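Local atomic coordinates of aminoacyltransferase FemA (Staphylococcus aureus, PDB entry 1LRZ), a protein that adds the second and third glycines of the pentaglycine bridge in staphylococcal peptidoglycan, using glycyl-tRNA as donor. Residues V27-L32 and A55-A60; H41-K46 and N91-Y96; N189-R194 and S342-W347; L201-S206 and V238-I243. One frame throughout, in Å; residues are numbered along the deposited sequence.

Contact 1. Residues V27-L32 and A55-A60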
loop_
_atom_site.group_PDB
_atom_site.type_symbol
_atom_site.label_atom_id
_atom_site.label_comp_id
_atom_site.label_asym_id
_atom_site.label_seq_id
_atom_site.Cartn_x
_atom_site.Cartn_y
_atom_site.Cartn_z
ATOM N N VAL A 27 -12.170 2.714 12.722
ATOM C CA VAL A 27 -12.235 3.292 14.056
ATOM C C VAL A 27 -10.918 4.000 14.363
ATOM O O VAL A 27 -10.907 5.086 14.958
ATOM C CB VAL A 27 -12.508 2.196 15.094
ATOM C CG1 VAL A 27 -12.370 2.754 16.506
ATOM C CG2 VAL A 27 -13.902 1.649 14.877
ATOM N N GLY A 28 -9.809 3.395 13.940
ATOM C CA GLY A 28 -8.513 4.008 14.170
ATOM C C GLY A 28 -8.404 5.373 13.497
ATOM O O GLY A 28 -7.823 6.303 14.061
ATOM N N HIS A 29 -8.955 5.515 12.293
ATOM C CA HIS A 29 -8.878 6.808 11.611
ATOM C C HIS A 29 -9.806 7.800 12.315
ATOM O O HIS A 29 -9.490 8.987 12.413
ATOM C CB HIS A 29 -9.262 6.680 10.133
ATOM C CG HIS A 29 -8.901 7.881 9.314
ATOM N ND1 HIS A 29 -9.842 8.744 8.792
ATOM C CD2 HIS A 29 -7.697 8.361 8.925
ATOM C CE1 HIS A 29 -9.234 9.699 8.113
ATOM N NE2 HIS A 29 -7.932 9.490 8.180
ATOM N N TYR A 30 -10.937 7.296 12.812
ATOM C CA TYR A 30 -11.912 8.108 13.543
ATOM C C TYR A 30 -11.239 8.717 14.770
ATOM O O TYR A 30 -11.351 9.921 15.028
ATOM C CB TYR A 30 -13.084 7.235 14.003
ATOM C CG TYR A 30 -14.052 7.906 14.963
ATOM C CD1 TYR A 30 -14.820 8.997 14.563
ATOM C CD2 TYR A 30 -14.235 7.409 16.256
ATOM C CE1 TYR A 30 -15.754 9.583 15.420
ATOM C CE2 TYR A 30 -15.174 7.985 17.129
ATOM C CZ TYR A 30 -15.929 9.071 16.700
ATOM O OH TYR A 30 -16.865 9.638 17.541
ATOM N N GLU A 31 -10.541 7.869 15.524
ATOM C CA GLU A 31 -9.851 8.313 16.728
ATOM C C GLU A 31 -8.703 9.255 16.385
ATOM O O GLU A 31 -8.425 10.202 17.122
ATOM C CB GLU A 31 -9.357 7.105 17.519
ATOM C CG GLU A 31 -10.492 6.175 17.899
ATOM C CD GLU A 31 -10.090 5.127 18.912
ATOM O OE1 GLU A 31 -8.877 4.863 19.038
ATOM O OE2 GLU A 31 -10.985 4.556 19.574
ATOM N N LEU A 32 -8.050 9.003 15.255
ATOM C CA LEU A 32 -6.958 9.856 14.809
ATOM C C LEU A 32 -7.478 11.275 14.552
ATOM O O LEU A 32 -6.948 12.250 15.086
ATOM C CB LEU A 32 -6.341 9.313 13.519
ATOM C CG LEU A 32 -5.318 10.248 12.868
ATOM C CD1 LEU A 32 -4.214 10.568 13.857
ATOM C CD2 LEU A 32 -4.734 9.593 11.635
ATOM N N ALA A 55 -22.339 3.083 5.823
ATOM C CA ALA A 55 -21.641 3.887 6.818
ATOM C C ALA A 55 -20.658 4.858 6.182
ATOM O O ALA A 55 -20.209 4.666 5.049
ATOM C CB ALA A 55 -20.884 2.968 7.790
ATOM N N CYS A 56 -20.316 5.904 6.922
ATOM C CA CYS A 56 -19.341 6.853 6.436
ATOM C C CYS A 56 -18.805 7.704 7.553
ATOM O O CYS A 56 -19.558 8.217 8.397
ATOM C CB CYS A 56 -19.924 7.764 5.359
ATOM S SG CYS A 56 -18.642 8.638 4.402
ATOM N N LEU A 57 -17.486 7.816 7.572
ATOM C CA LEU A 57 -16.822 8.653 8.539
ATOM C C LEU A 57 -16.701 9.989 7.804
ATOM O O LEU A 57 -16.240 10.042 6.661
ATOM C CB LEU A 57 -15.450 8.077 8.882
ATOM C CG LEU A 57 -14.554 8.886 9.817
ATOM C CD1 LEU A 57 -13.430 7.984 10.317
ATOM C CD2 LEU A 57 -13.974 10.088 9.086
ATOM N N LEU A 58 -17.153 11.056 8.444
ATOM C CA LEU A 58 -17.102 12.389 7.854
ATOM C C LEU A 58 -16.296 13.292 8.763
ATOM O O LEU A 58 -16.334 13.136 9.986
ATOM C CB LEU A 58 -18.510 12.986 7.747
ATOM C CG LEU A 58 -19.644 12.230 7.043
ATOM C CD1 LEU A 58 -20.975 12.921 7.369
ATOM C CD2 LEU A 58 -19.398 12.201 5.549
ATOM N N THR A 59 -15.549 14.216 8.169
ATOM C CA THR A 59 -14.801 15.185 8.950
ATOM C C THR A 59 -15.265 16.552 8.463
ATOM O O THR A 59 -15.619 16.725 7.296
ATOM C CB THR A 59 -13.266 15.064 8.772
ATOM O OG1 THR A 59 -12.946 14.981 7.378
ATOM C CG2 THR A 59 -12.733 13.842 9.533
ATOM N N ALA A 60 -15.282 17.519 9.368
ATOM C CA ALA A 60 -15.726 18.860 9.025
ATOM C C ALA A 60 -14.717 19.874 9.521
ATOM O O ALA A 60 -14.151 19.725 10.602
ATOM C CB ALA A 60 -17.095 19.125 9.642
#
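Leu57 reaches from the strand into the helix between His29 and Tyr30, and one of its methyl groups does all the close touching. CD1 of Leu57 lies 3.6 Å from CA of Tyr30 and equally near its backbone N, so it presses on the helical main chain itself. CB of Tyr30 follows, 3.8 Å from the same Leu57 CD1. The leucine has CG anti to its backbone N (chi1 176°), which carries the branch away from the strand toward the helix. His29 crosses it at about a right angle and offers the rim of its imidazole: Leu57 CD1 lies close to the ring plane, 4.0 Å from ND1 of His29. No hydrogen bond links the two segments, and the 140 Å² buried between them comes mainly from these three residues. Helix 27-35 here rests on a face of the mixed sheet formed around strands 39-46, 52-63 and 67-78, a helix-on-sheet layer within the GNAT-like fold of the FemABX family. The Tyr30 side chain also packs on Thr40 and Leu42 of strand 39-46, while His29 meets Asn73 of strand 67-78 and Tyr232 of helix 222-232, a helix that Leu32 also touches. Around Leu57 the packing is completed by Leu42, Asn73 and Gln25. The far side of the helix is looser: Val27 and Glu31 are partly exposed and direct their CB atoms away from the strand. Glu31 turns instead to Lys233.

Contact 2. Residues H41-K46 and N91-Y96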
loop_
_atom_site.group_PDB
_atom_site.type_symbol
_atom_site.label_atom_id
_atom_site.label_comp_id
_atom_site.label_asym_id
_atom_site.label_seq_id
_atom_site.Cartn_x
_atom_site.Cartn_y
_atom_site.Cartn_z
ATOM N N HIS A 41 -17.780 12.958 12.344
ATOM C CA HIS A 41 -19.097 12.325 12.384
ATOM C C HIS A 41 -19.076 10.899 11.846
ATOM O O HIS A 41 -18.348 10.586 10.889
ATOM C CB HIS A 41 -20.110 13.097 11.538
ATOM C CG HIS A 41 -20.345 14.507 11.980
ATOM N ND1 HIS A 41 -19.351 15.464 11.983
ATOM C CD2 HIS A 41 -21.481 15.145 12.343
ATOM C CE1 HIS A 41 -19.869 16.632 12.320
ATOM N NE2 HIS A 41 -21.160 16.466 12.542
ATOM N N LEU A 42 -19.881 10.041 12.467
ATOM C CA LEU A 42 -20.025 8.664 12.020
ATOM C C LEU A 42 -21.505 8.521 11.692
ATOM O O LEU A 42 -22.353 8.508 12.593
ATOM C CB LEU A 42 -19.627 7.673 13.116
ATOM C CG LEU A 42 -18.160 7.672 13.567
ATOM C CD1 LEU A 42 -17.976 6.603 14.642
ATOM C CD2 LEU A 42 -17.246 7.406 12.381
ATOM N N VAL A 43 -21.812 8.444 10.401
ATOM C CA VAL A 43 -23.191 8.320 9.957
ATOM C C VAL A 43 -23.379 7.017 9.185
ATOM O O VAL A 43 -22.401 6.363 8.804
ATOM C CB VAL A 43 -23.603 9.536 9.066
ATOM C CG1 VAL A 43 -23.435 10.836 9.851
ATOM C CG2 VAL A 43 -22.761 9.576 7.793
ATOM N N GLY A 44 -24.633 6.629 8.978
ATOM C CA GLY A 44 -24.909 5.414 8.246
ATOM C C GLY A 44 -26.398 5.168 8.118
ATOM O O GLY A 44 -27.216 6.038 8.426
ATOM N N ILE A 45 -26.746 3.979 7.651
ATOM C CA ILE A 45 -28.137 3.589 7.498
ATOM C C ILE A 45 -28.305 2.248 8.185
ATOM O O ILE A 45 -27.427 1.382 8.108
ATOM C CB ILE A 45 -28.535 3.416 6.007
ATOM C CG1 ILE A 45 -28.411 4.744 5.263
ATOM C CG2 ILE A 45 -29.965 2.882 5.903
ATOM C CD1 ILE A 45 -28.541 4.612 3.765
ATOM N N LYS A 46 -29.422 2.090 8.880
ATOM C CA LYS A 46 -29.735 0.838 9.541
ATOM C C LYS A 46 -31.054 0.375 8.965
ATOM O O LYS A 46 -31.890 1.199 8.591
ATOM C CB LYS A 46 -29.884 1.032 11.040
ATOM C CG LYS A 46 -28.577 1.191 11.792
ATOM C CD LYS A 46 -28.857 1.221 13.276
ATOM C CE LYS A 46 -27.594 1.207 14.081
ATOM N NZ LYS A 46 -27.916 0.914 15.496
ATOM N N ASN A 91 -28.895 11.365 -0.523
ATOM C CA ASN A 91 -29.924 12.370 -0.327
ATOM C C ASN A 91 -29.983 12.674 1.175
ATOM O O ASN A 91 -30.040 13.833 1.584
ATOM C CB ASN A 91 -31.266 11.831 -0.813
ATOM C CG ASN A 91 -32.253 12.926 -1.125
ATOM O OD1 ASN A 91 -31.957 13.834 -1.896
ATOM N ND2 ASN A 91 -33.438 12.847 -0.534
ATOM N N GLU A 92 -29.940 11.636 2.002
ATOM C CA GLU A 92 -29.994 11.844 3.439
ATOM C C GLU A 92 -28.705 12.464 3.966
ATOM O O GLU A 92 -28.726 13.174 4.972
ATOM C CB GLU A 92 -30.276 10.525 4.158
ATOM C CG GLU A 92 -31.646 9.917 3.854
ATOM C CD GLU A 92 -32.788 10.701 4.475
ATOM O OE1 GLU A 92 -32.671 11.079 5.662
ATOM O OE2 GLU A 92 -33.807 10.928 3.786
ATOM N N LEU A 93 -27.584 12.205 3.295
ATOM C CA LEU A 93 -26.309 12.773 3.733
ATOM C C LEU A 93 -26.362 14.291 3.522
ATOM O O LEU A 93 -25.848 15.063 4.335
ATOM C CB LEU A 93 -25.147 12.174 2.934
ATOM C CG LEU A 93 -23.756 12.753 3.207
ATOM C CD1 LEU A 93 -23.385 12.601 4.685
ATOM C CD2 LEU A 93 -22.742 12.020 2.336
ATOM N N SER A 94 -26.992 14.698 2.425
ATOM C CA SER A 94 -27.147 16.107 2.102
ATOM C C SER A 94 -27.972 16.777 3.200
ATOM O O SER A 94 -27.589 17.826 3.715
ATOM C CB SER A 94 -27.856 16.271 0.755
ATOM O OG SER A 94 -27.051 15.778 -0.304
ATOM N N LYS A 95 -29.099 16.160 3.560
ATOM C CA LYS A 95 -29.971 16.696 4.607
ATOM C C LYS A 95 -29.212 16.760 5.925
ATOM O O LYS A 95 -29.343 17.711 6.702
ATOM C CB LYS A 95 -31.195 15.809 4.799
ATOM C CG LYS A 95 -32.092 15.669 3.587
ATOM C CD LYS A 95 -33.281 14.770 3.920
ATOM C CE LYS A 95 -34.121 14.478 2.687
ATOM N NZ LYS A 95 -35.245 13.548 3.004
ATOM N N TYR A 96 -28.421 15.726 6.176
ATOM C CA TYR A 96 -27.641 15.653 7.397
ATOM C C TYR A 96 -26.641 16.807 7.491
ATOM O O TYR A 96 -26.597 17.514 8.501
ATOM C CB TYR A 96 -26.882 14.324 7.470
ATOM C CG TYR A 96 -26.092 14.167 8.740
ATOM C CD1 TYR A 96 -26.708 13.723 9.917
ATOM C CD2 TYR A 96 -24.739 14.493 8.781
ATOM C CE1 TYR A 96 -25.987 13.608 11.108
ATOM C CE2 TYR A 96 -24.011 14.385 9.955
ATOM C CZ TYR A 96 -24.642 13.942 11.115
ATOM O OH TYR A 96 -23.923 13.832 12.280
#
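In the beta-alpha-beta crossover that joins strand 67-78 to its parallel neighbour 102-107, helix 83-98 lies against the sheet and sets Tyr96 over Val43 of strand 39-46. The helix runs roughly antiparallel to this strand, the short axes passing 10.0 Å apart at 141°. CG1 of Val43 sits above one face of the phenol ring, 3.8 Å from the ring centroid and 21° off the normal, a CH-pi contact displaced toward the rim at CZ and CE2. Its nearest ring atom is Tyr96 CZ, at 3.6 Å. Tyr96 gets there by an extended first torsion, CG opposite the backbone N (chi1 -178°), which sends the ring out from the helix to the strand. The other methyl of Val43, CG2, makes a slack apolar contact of 4.4 Å with CD1 of Leu93. Beyond the valine, the His41 and Tyr96 rings stand perpendicular with centroids 5.7 Å apart, an oblique pair; the close approach modelled there is doubtful. His41 also meets Phe70 and His100 edge-to-face. Within the helix, exposed Lys95 pairs its NZ with Glu92 OE2 in a salt bridge of 3.1 Å, approaching from above the carboxylate plane. Such a crossover helix laid on a mixed sheet, its aromatic and aliphatic residues buried against the strands, is characteristic of the GNAT-like fold to which FemABX proteins are related.

Contact 3. Residues N189-R194 and S342-W347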
loop_
_atom_site.group_PDB
_atom_site.type_symbol
_atom_site.label_atom_id
_atom_site.label_comp_id
_atom_site.label_asym_id
_atom_site.label_seq_id
_atom_site.Cartn_x
_atom_site.Cartn_y
_atom_site.Cartn_z
ATOM N N ASN A 189 19.898 -14.052 0.299
ATOM C CA ASN A 189 21.097 -13.223 0.145
ATOM C C ASN A 189 21.523 -12.503 1.426
ATOM O O ASN A 189 22.317 -11.558 1.370
ATOM C CB ASN A 189 20.900 -12.195 -0.981
ATOM C CG ASN A 189 20.041 -11.012 -0.554
ATOM O OD1 ASN A 189 19.201 -11.129 0.345
ATOM N ND2 ASN A 189 20.240 -9.872 -1.206
ATOM N N GLY A 190 20.992 -12.937 2.570
ATOM C CA GLY A 190 21.360 -12.316 3.835
ATOM C C GLY A 190 20.511 -11.143 4.312
ATOM O O GLY A 190 20.742 -10.616 5.400
ATOM N N VAL A 191 19.536 -10.722 3.512
ATOM C CA VAL A 191 18.668 -9.616 3.903
ATOM C C VAL A 191 17.550 -10.119 4.809
ATOM O O VAL A 191 16.989 -11.190 4.568
ATOM C CB VAL A 191 18.029 -8.940 2.668
ATOM C CG1 VAL A 191 16.964 -7.928 3.116
ATOM C CG2 VAL A 191 19.122 -8.240 1.841
ATOM N N LYS A 192 17.236 -9.348 5.850
ATOM C CA LYS A 192 16.164 -9.706 6.783
ATOM C C LYS A 192 15.141 -8.577 6.885
ATOM O O LYS A 192 15.410 -7.444 6.482
ATOM C CB LYS A 192 16.747 -10.020 8.168
ATOM C CG LYS A 192 17.648 -11.245 8.143
ATOM C CD LYS A 192 18.331 -11.553 9.474
ATOM C CE LYS A 192 19.205 -12.807 9.313
ATOM N NZ LYS A 192 19.969 -13.199 10.528
ATOM N N VAL A 193 13.963 -8.889 7.412
ATOM C CA VAL A 193 12.921 -7.880 7.564
ATOM C C VAL A 193 12.374 -7.894 8.988
ATOM O O VAL A 193 12.049 -8.955 9.530
ATOM C CB VAL A 193 11.754 -8.130 6.569
ATOM C CG1 VAL A 193 10.584 -7.175 6.856
ATOM C CG2 VAL A 193 12.244 -7.947 5.143
ATOM N N ARG A 194 12.315 -6.719 9.603
ATOM C CA ARG A 194 11.766 -6.592 10.944
ATOM C C ARG A 194 10.775 -5.447 10.903
ATOM O O ARG A 194 10.778 -4.646 9.958
ATOM C CB ARG A 194 12.859 -6.316 11.988
ATOM C CG ARG A 194 13.577 -4.971 11.901
ATOM C CD ARG A 194 14.819 -5.026 12.800
ATOM N NE ARG A 194 15.623 -3.808 12.807
ATOM C CZ ARG A 194 15.317 -2.721 13.504
ATOM N NH1 ARG A 194 16.103 -1.653 13.452
ATOM N NH2 ARG A 194 14.225 -2.704 14.257
ATOM N N SER A 342 14.147 -3.656 -1.507
ATOM C CA SER A 342 12.816 -3.290 -1.968
ATOM C C SER A 342 11.939 -4.523 -2.194
ATOM O O SER A 342 10.754 -4.548 -1.840
ATOM C CB SER A 342 12.935 -2.514 -3.280
ATOM O OG SER A 342 11.669 -2.009 -3.656
ATOM N N TYR A 343 12.532 -5.535 -2.819
ATOM C CA TYR A 343 11.847 -6.773 -3.115
ATOM C C TYR A 343 11.548 -7.554 -1.840
ATOM O O TYR A 343 10.529 -8.247 -1.758
ATOM C CB TYR A 343 12.703 -7.602 -4.073
ATOM C CG TYR A 343 12.845 -6.941 -5.427
ATOM C CD1 TYR A 343 11.848 -7.079 -6.389
ATOM C CD2 TYR A 343 13.955 -6.145 -5.735
ATOM C CE1 TYR A 343 11.938 -6.448 -7.623
ATOM C CE2 TYR A 343 14.056 -5.500 -6.987
ATOM C CZ TYR A 343 13.039 -5.666 -7.920
ATOM O OH TYR A 343 13.109 -5.085 -9.165
ATOM N N ALA A 344 12.431 -7.438 -0.850
ATOM C CA ALA A 344 12.259 -8.129 0.435
ATOM C C ALA A 344 11.058 -7.536 1.161
ATOM O O ALA A 344 10.212 -8.268 1.685
ATOM C CB ALA A 344 13.529 -7.979 1.297
ATOM N N VAL A 345 10.978 -6.206 1.188
ATOM C CA VAL A 345 9.857 -5.528 1.835
ATOM C C VAL A 345 8.524 -5.929 1.185
ATOM O O VAL A 345 7.578 -6.301 1.880
ATOM C CB VAL A 345 10.012 -3.987 1.759
ATOM C CG1 VAL A 345 8.718 -3.302 2.245
ATOM C CG2 VAL A 345 11.183 -3.539 2.642
ATOM N N GLN A 346 8.448 -5.859 -0.141
ATOM C CA GLN A 346 7.215 -6.218 -0.834
ATOM C C GLN A 346 6.865 -7.692 -0.600
ATOM O O GLN A 346 5.703 -8.027 -0.342
ATOM C CB GLN A 346 7.333 -5.961 -2.344
ATOM C CG GLN A 346 7.467 -4.474 -2.763
ATOM C CD GLN A 346 6.341 -3.613 -2.215
ATOM O OE1 GLN A 346 5.164 -3.988 -2.269
ATOM N NE2 GLN A 346 6.693 -2.446 -1.701
ATOM N N TRP A 347 7.859 -8.574 -0.677
ATOM C CA TRP A 347 7.574 -9.993 -0.497
ATOM C C TRP A 347 7.029 -10.303 0.894
ATOM O O TRP A 347 6.150 -11.156 1.051
ATOM C CB TRP A 347 8.820 -10.835 -0.767
ATOM C CG TRP A 347 8.531 -12.307 -0.866
ATOM C CD1 TRP A 347 9.125 -13.308 -0.149
ATOM C CD2 TRP A 347 7.600 -12.948 -1.755
ATOM N NE1 TRP A 347 8.620 -14.527 -0.530
ATOM C CE2 TRP A 347 7.682 -14.337 -1.506
ATOM C CE3 TRP A 347 6.697 -12.482 -2.717
ATOM C CZ2 TRP A 347 6.907 -15.270 -2.211
ATOM C CZ3 TRP A 347 5.926 -13.408 -3.416
ATOM C CH2 TRP A 347 6.032 -14.789 -3.150
#
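Ala344 fits its single methyl group between two valines of residues 189-194. CB of Ala344 lies 3.9 Å from CG1 of Val191 and 4.1 Å from CG2 of Val193, and the latter methyl also passes 4.0 Å from the Ala344 backbone O. The two valines use different branches: CG1 of Val191 is anti to its backbone N (chi1 171°), whereas Val193 turns CG2, the methyl beside its own backbone N, to the helix. With so small a residue at the centre, the backbones come near, Val193 and Val345 having CA atoms 6.9 Å apart. Strand 192-195 is an edge strand of the large mixed sheet, and helix 341-355, the crossover between parallel neighbours 325-332 and 360-365, lies on that sheet's face. Val345 extends the packing inward onto Ala241 and Phe318. Ahead of the strand, Asn189 forms an Asx turn, its OD1 accepting from the backbone N of Val191 at 3.2 Å with the donor well above the carbonyl plane. Gly190 permits this turn with a positive phi of 91°. Asn189 ND2 bonds to the O of Phe339, just before the helix, tying the turn to that end.

Contact 4. Residues L201-S206 and V238-I243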
loop_
_atom_site.group_PDB
_atom_site.type_symbol
_atom_site.label_atom_id
_atom_site.label_comp_id
_atom_site.label_asym_id
_atom_site.label_seq_id
_atom_site.Cartn_x
_atom_site.Cartn_y
_atom_site.Cartn_z
ATOM N N LEU A 201 10.958 5.009 14.207
ATOM C CA LEU A 201 10.316 5.624 13.057
ATOM C C LEU A 201 11.299 6.469 12.240
ATOM O O LEU A 201 11.165 6.578 11.022
ATOM C CB LEU A 201 9.115 6.460 13.511
ATOM C CG LEU A 201 8.082 6.827 12.438
ATOM C CD1 LEU A 201 7.698 5.597 11.617
ATOM C CD2 LEU A 201 6.862 7.427 13.114
ATOM N N PRO A 202 12.301 7.081 12.896
ATOM C CA PRO A 202 13.247 7.882 12.108
ATOM C C PRO A 202 14.052 7.073 11.079
ATOM O O PRO A 202 14.522 7.633 10.082
ATOM C CB PRO A 202 14.127 8.548 13.172
ATOM C CG PRO A 202 13.972 7.656 14.385
ATOM C CD PRO A 202 12.511 7.287 14.340
ATOM N N ILE A 203 14.218 5.770 11.320
ATOM C CA ILE A 203 14.930 4.922 10.366
ATOM C C ILE A 203 14.104 4.917 9.083
ATOM O O ILE A 203 14.640 5.076 7.986
ATOM C CB ILE A 203 15.061 3.455 10.847
ATOM C CG1 ILE A 203 15.907 3.381 12.118
ATOM C CG2 ILE A 203 15.695 2.607 9.743
ATOM C CD1 ILE A 203 16.138 1.960 12.608
ATOM N N PHE A 204 12.794 4.727 9.227
ATOM C CA PHE A 204 11.887 4.719 8.078
ATOM C C PHE A 204 11.936 6.085 7.402
ATOM O O PHE A 204 12.001 6.190 6.176
ATOM C CB PHE A 204 10.448 4.434 8.532
ATOM C CG PHE A 204 9.407 4.836 7.523
ATOM C CD1 PHE A 204 9.205 4.079 6.368
ATOM C CD2 PHE A 204 8.660 6.005 7.706
ATOM C CE1 PHE A 204 8.274 4.482 5.402
ATOM C CE2 PHE A 204 7.726 6.420 6.749
ATOM C CZ PHE A 204 7.531 5.656 5.592
ATOM N N ARG A 205 11.905 7.129 8.223
ATOM C CA ARG A 205 11.940 8.505 7.744
ATOM C C ARG A 205 13.179 8.814 6.914
ATOM O O ARG A 205 13.123 9.624 5.989
ATOM C CB ARG A 205 11.873 9.462 8.933
ATOM C CG ARG A 205 10.583 9.353 9.731
ATOM C CD ARG A 205 9.713 10.581 9.528
ATOM N NE ARG A 205 9.452 10.837 8.117
ATOM C CZ ARG A 205 8.918 11.962 7.646
ATOM N NH1 ARG A 205 8.593 12.945 8.468
ATOM N NH2 ARG A 205 8.672 12.099 6.350
ATOM N N SER A 206 14.292 8.165 7.236
ATOM C CA SER A 206 15.532 8.400 6.503
ATOM C C SER A 206 15.396 8.025 5.027
ATOM O O SER A 206 16.089 8.586 4.180
ATOM C CB SER A 206 16.684 7.603 7.117
ATOM O OG SER A 206 16.571 6.225 6.789
ATOM N N VAL A 238 5.390 -1.328 9.708
ATOM C CA VAL A 238 6.509 -0.622 9.093
ATOM C C VAL A 238 7.678 -1.579 8.879
ATOM O O VAL A 238 8.658 -1.560 9.630
ATOM C CB VAL A 238 6.995 0.550 9.995
ATOM C CG1 VAL A 238 8.098 1.351 9.288
ATOM C CG2 VAL A 238 5.821 1.464 10.349
ATOM N N PRO A 239 7.584 -2.441 7.857
ATOM C CA PRO A 239 8.692 -3.370 7.626
ATOM C C PRO A 239 9.966 -2.657 7.171
ATOM O O PRO A 239 9.915 -1.707 6.391
ATOM C CB PRO A 239 8.141 -4.307 6.554
ATOM C CG PRO A 239 7.183 -3.412 5.776
ATOM C CD PRO A 239 6.493 -2.649 6.881
ATOM N N LEU A 240 11.099 -3.121 7.688
ATOM C CA LEU A 240 12.414 -2.596 7.341
ATOM C C LEU A 240 13.279 -3.768 6.869
ATOM O O LEU A 240 13.430 -4.765 7.586
ATOM C CB LEU A 240 13.100 -1.945 8.559
ATOM C CG LEU A 240 14.618 -1.730 8.344
ATOM C CD1 LEU A 240 14.832 -0.555 7.386
ATOM C CD2 LEU A 240 15.347 -1.481 9.669
ATOM N N ALA A 241 13.819 -3.663 5.659
ATOM C CA ALA A 241 14.705 -4.693 5.134
ATOM C C ALA A 241 16.068 -4.208 5.603
ATOM O O ALA A 241 16.367 -3.005 5.513
ATOM C CB ALA A 241 14.649 -4.725 3.603
ATOM N N TYR A 242 16.896 -5.124 6.090
ATOM C CA TYR A 242 18.198 -4.732 6.603
ATOM C C TYR A 242 19.175 -5.900 6.643
ATOM O O TYR A 242 18.807 -7.056 6.435
ATOM C CB TYR A 242 18.027 -4.202 8.021
ATOM C CG TYR A 242 17.650 -5.306 8.982
ATOM C CD1 TYR A 242 18.632 -6.007 9.689
ATOM C CD2 TYR A 242 16.317 -5.711 9.122
ATOM C CE1 TYR A 242 18.303 -7.084 10.511
ATOM C CE2 TYR A 242 15.975 -6.791 9.938
ATOM C CZ TYR A 242 16.974 -7.473 10.630
ATOM O OH TYR A 242 16.648 -8.541 11.436
ATOM N N ILE A 243 20.428 -5.581 6.927
ATOM C CA ILE A 243 21.452 -6.597 7.044
ATOM C C ILE A 243 22.091 -6.438 8.414
ATOM O O ILE A 243 22.460 -5.329 8.797
ATOM C CB ILE A 243 22.562 -6.421 5.995
ATOM C CG1 ILE A 243 21.992 -6.596 4.583
ATOM C CG2 ILE A 243 23.685 -7.424 6.268
ATOM C CD1 ILE A 243 23.008 -6.333 3.476
#
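Ile203 and Phe204, successive residues of a short helix, meet Leu240 and Val238 of the strand as two separate apolar pairs. In Ile203 the longer branch CG1 stays beside the backbone N (chi1 -64°), which leaves the CG2 methyl on the opposite side from that N and directed at the strand. Ile203 CG2 lies 4.0 Å from CD1 of Leu240 and 4.1 Å from CD2 of Leu240, so one methyl faces both ends of the leucine fork. The fork reaches out from the strand and crosses the isoleucine at about a right angle. The second pair is likewise crossed. Val238 uses its CG1 methyl, which comes 3.9 Å from CB of Phe204, then 4.1 Å from both CG and CD1 of Phe204; the methyl meets the root of the phenylalanine and approaches the ring obliquely. Phe204 itself has an extended first torsion (chi1 161°), which swings the ring past Val238 to Phe317 and into an edge-to-face pair with Tyr225 of helix 222-232. Helix 201-207 follows edge strand 192-195 in the chain and folds back over its neighbour 236-244, with Leu196 of the intervening loop filling in beside Ile203, Val238 and Leu240. Arg205 turns from the strand to a salt bridge with Asp222, a polar bond that lies outside this apolar join. No hydrogen bond crosses between the two segments, so they probably cohere mainly through burial of hydrocarbon.

The four contacts form two pairs, one on each of the chain's two sheets. Contacts 1 and 2, with centres 13 Å apart, use neighbouring strands of one sheet, 52-63 in contact 1 and 39-46 in contact 2; Leu57 and Leu58 face opposite sides of it, the former to helix 27-35, the latter through CD1 to Leu93 CD1 at 3.6 Å. Contacts 3 and 4, 11 Å apart, use neighbouring strands 192-195 and 236-244 respectively, joined by probable hydrogen bonds such as Leu240 N to Arg194 O (2.8 Å); contact 4 is nested within the chain loop closed by contact 3. Between the pairs, the centres of contacts 1 and 4 are 28 Å apart and those of contacts 2 and 3 44 Å.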